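Beta-lactamase (PDB 4EWF) probably hydrolyses the amide bond of beta-lactam rings to give substituted beta-amino acids, as a member of the class A beta-lactamase family. Local coordinates at residues Met59-Asp67 and Ala179-Met188. Numbering follows the deposited sequence. Where two conformers were deposited one is given.
Sequences MIAVYRAVD and AASQESCTAM
At the N-terminal end of helix 182-192, the carboxylate of Asp67, from the last turn of helix 55-67, meets the N-cap residue Ser181 and the first turn beyond it. Asp67 OD2 accepts a hydrogen bond from Ser181 N (3.0 Å, 167°), on its syn side but well out of the carboxylate plane. Asp67 OD1 accepts hydrogen bonds from two hydroxyls: Ser184 OG at 2.7 Å, syn and closer to the plane, and Ser181 OG at 3.1 Å, from above it. Ser181 OG in turn caps the helix by accepting from Ser184 N, and one small network ties the carboxylate to the helix start. One turn back, the extended Arg64 chain lets NE and NH2 both hydrogen-bond Ala179 O, side-on, at 2.8 and 2.9 Å, with that oxygen in the guanidinium plane; NH1 hydrogen-bonds Ser136 OG. Helix 55-67 begins at Lys55, the lysine of what is probably the SxxK motif of class A beta-lactamases, and the two short helix segments run roughly antiparallel, at 143° between their N-to-C directions. Between the helices Met188, a selenomethionine, lays CG over one face of the Tyr63 ring, 3.8 Å from the centroid, a CH-pi contact. Met188 SE lies oblique to that ring, a Met-aromatic contact, and 3.6 Å from Ile60 CG1. The side chain of Met59, likewise selenomethionine, slides past that of Met188 in the opposite direction, SE 3.7 Å from Met188 CG, and also touches Val106 and Ile110 of helix 102-111.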
# COMPACT_ATOMS: atom_id res chain seq x y z
N MSE A 59 -3.05 -6.76 6.79
CA MSE A 59 -4.49 -6.94 6.57
C MSE A 59 -4.78 -8.35 6.05
O MSE A 59 -5.74 -9.00 6.47
CB MSE A 59 -5.01 -5.91 5.58
CG MSE A 59 -6.48 -6.08 5.21
SE MSE A 59 -7.07 -4.69 3.97
CE MSE A 59 -5.87 -4.97 2.51
N ILE A 60 -3.96 -8.82 5.12
CA ILE A 60 -4.18 -10.15 4.56
C ILE A 60 -4.09 -11.20 5.67
O ILE A 60 -4.89 -12.13 5.73
CB ILE A 60 -3.20 -10.45 3.40
CG1 ILE A 60 -3.45 -9.49 2.24
CG2 ILE A 60 -3.36 -11.90 2.94
CD1 ILE A 60 -2.36 -9.49 1.13
N ALA A 61 -3.12 -11.03 6.57
CA ALA A 61 -2.97 -11.99 7.67
C ALA A 61 -4.23 -12.00 8.52
O ALA A 61 -4.69 -13.06 8.96
CB ALA A 61 -1.75 -11.67 8.52
N VAL A 62 -4.79 -10.82 8.76
CA VAL A 62 -6.02 -10.71 9.53
C VAL A 62 -7.18 -11.46 8.86
O VAL A 62 -7.85 -12.28 9.50
CB VAL A 62 -6.40 -9.23 9.76
CG1 VAL A 62 -7.78 -9.14 10.38
CG2 VAL A 62 -5.36 -8.56 10.64
N TYR A 63 -7.43 -11.19 7.58
CA TYR A 63 -8.55 -11.86 6.91
C TYR A 63 -8.36 -13.38 6.79
O TYR A 63 -9.34 -14.13 6.81
CB TYR A 63 -8.88 -11.23 5.55
CG TYR A 63 -9.63 -9.92 5.70
CD1 TYR A 63 -11.02 -9.89 5.60
CD2 TYR A 63 -8.97 -8.74 6.00
CE1 TYR A 63 -11.73 -8.70 5.75
CE2 TYR A 63 -9.66 -7.55 6.16
CZ TYR A 63 -11.05 -7.53 6.03
OH TYR A 63 -11.74 -6.35 6.19
N ARG A 64 -7.11 -13.83 6.68
CA ARG A 64 -6.84 -15.27 6.66
C ARG A 64 -7.21 -15.90 8.00
O ARG A 64 -7.72 -17.02 8.05
CB ARG A 64 -5.38 -15.57 6.34
CG ARG A 64 -4.98 -15.27 4.91
CD ARG A 64 -3.69 -15.97 4.56
NE ARG A 64 -3.28 -15.66 3.19
CZ ARG A 64 -2.10 -15.99 2.67
NH1 ARG A 64 -1.21 -16.65 3.41
NH2 ARG A 64 -1.81 -15.66 1.42
N ALA A 65 -6.97 -15.16 9.08
CA ALA A 65 -7.37 -15.60 10.41
C ALA A 65 -8.89 -15.70 10.49
O ALA A 65 -9.44 -16.64 11.09
CB ALA A 65 -6.85 -14.62 11.48
N VAL A 66 -9.58 -14.72 9.91
CA VAL A 66 -11.04 -14.74 9.85
C VAL A 66 -11.51 -15.93 9.00
O VAL A 66 -12.45 -16.62 9.39
CB VAL A 66 -11.62 -13.42 9.28
CG1 VAL A 66 -13.13 -13.53 9.12
CG2 VAL A 66 -11.25 -12.26 10.18
N ASP A 67 -10.85 -16.18 7.87
CA ASP A 67 -11.20 -17.34 7.04
C ASP A 67 -11.05 -18.66 7.81
O ASP A 67 -11.89 -19.55 7.69
CB ASP A 67 -10.34 -17.40 5.76
CG ASP A 67 -10.64 -16.28 4.78
OD1 ASP A 67 -11.72 -15.65 4.90
OD2 ASP A 67 -9.80 -16.03 3.89
N ALA A 179 -5.10 -14.13 -2.54
CA ALA A 179 -4.47 -13.69 -1.29
C ALA A 179 -5.12 -14.31 -0.06
O ALA A 179 -4.47 -14.50 0.97
CB ALA A 179 -4.48 -12.16 -1.18
N ALA A 180 -6.41 -14.62 -0.17
CA ALA A 180 -7.21 -15.23 0.89
C ALA A 180 -8.44 -15.80 0.21
O ALA A 180 -8.42 -16.00 -1.01
CB ALA A 180 -7.59 -14.18 1.96
N SER A 181 -9.52 -16.07 0.94
CA SER A 181 -10.75 -16.50 0.28
C SER A 181 -11.24 -15.37 -0.61
O SER A 181 -10.85 -14.21 -0.42
CB SER A 181 -11.82 -16.88 1.30
OG SER A 181 -12.43 -15.73 1.85
N GLN A 182 -12.08 -15.68 -1.60
CA GLN A 182 -12.56 -14.66 -2.53
C GLN A 182 -13.39 -13.59 -1.81
O GLN A 182 -13.31 -12.41 -2.14
CB GLN A 182 -13.38 -15.28 -3.67
CG GLN A 182 -13.97 -14.26 -4.63
CD GLN A 182 -12.90 -13.40 -5.28
OE1 GLN A 182 -12.19 -13.85 -6.19
NE2 GLN A 182 -12.77 -12.15 -4.82
N GLU A 183 -14.18 -14.01 -0.83
CA GLU A 183 -14.96 -13.07 -0.03
C GLU A 183 -14.02 -12.08 0.66
O GLU A 183 -14.26 -10.88 0.68
CB GLU A 183 -15.81 -13.79 1.02
CG GLU A 183 -16.55 -12.84 1.96
CD GLU A 183 -17.24 -13.54 3.12
OE1 GLU A 183 -17.21 -13.01 4.25
OE2 GLU A 183 -17.84 -14.62 2.89
N SER A 184 -12.94 -12.60 1.23
CA SER A 184 -12.00 -11.75 1.92
C SER A 184 -11.25 -10.83 0.95
O SER A 184 -11.07 -9.64 1.22
CB SER A 184 -11.05 -12.58 2.78
OG SER A 184 -11.76 -13.16 3.86
N CYS A 185 -10.83 -11.36 -0.19
CA CYS A 185 -10.20 -10.50 -1.19
C CYS A 185 -11.13 -9.36 -1.62
O CYS A 185 -10.71 -8.21 -1.76
CB CYS A 185 -9.73 -11.30 -2.41
SG CYS A 185 -8.35 -12.41 -2.01
N THR A 186 -12.40 -9.67 -1.82
CA THR A 186 -13.37 -8.63 -2.16
C THR A 186 -13.48 -7.59 -1.04
O THR A 186 -13.48 -6.40 -1.31
CB THR A 186 -14.73 -9.24 -2.47
OG1 THR A 186 -14.58 -10.13 -3.58
CG2 THR A 186 -15.73 -8.14 -2.82
N ALA A 187 -13.56 -8.04 0.21
CA ALA A 187 -13.61 -7.10 1.33
C ALA A 187 -12.33 -6.27 1.48
O ALA A 187 -12.37 -5.11 1.90
CB ALA A 187 -13.91 -7.84 2.64
N MSE A 188 -11.19 -6.87 1.16
CA MSE A 188 -9.93 -6.14 1.32
C MSE A 188 -9.76 -5.07 0.25
O MSE A 188 -9.25 -3.98 0.53
CB MSE A 188 -8.73 -7.10 1.35
CG MSE A 188 -8.59 -7.81 2.67
SE MSE A 188 -7.00 -8.92 2.75
CE MSE A 188 -7.63 -10.44 1.75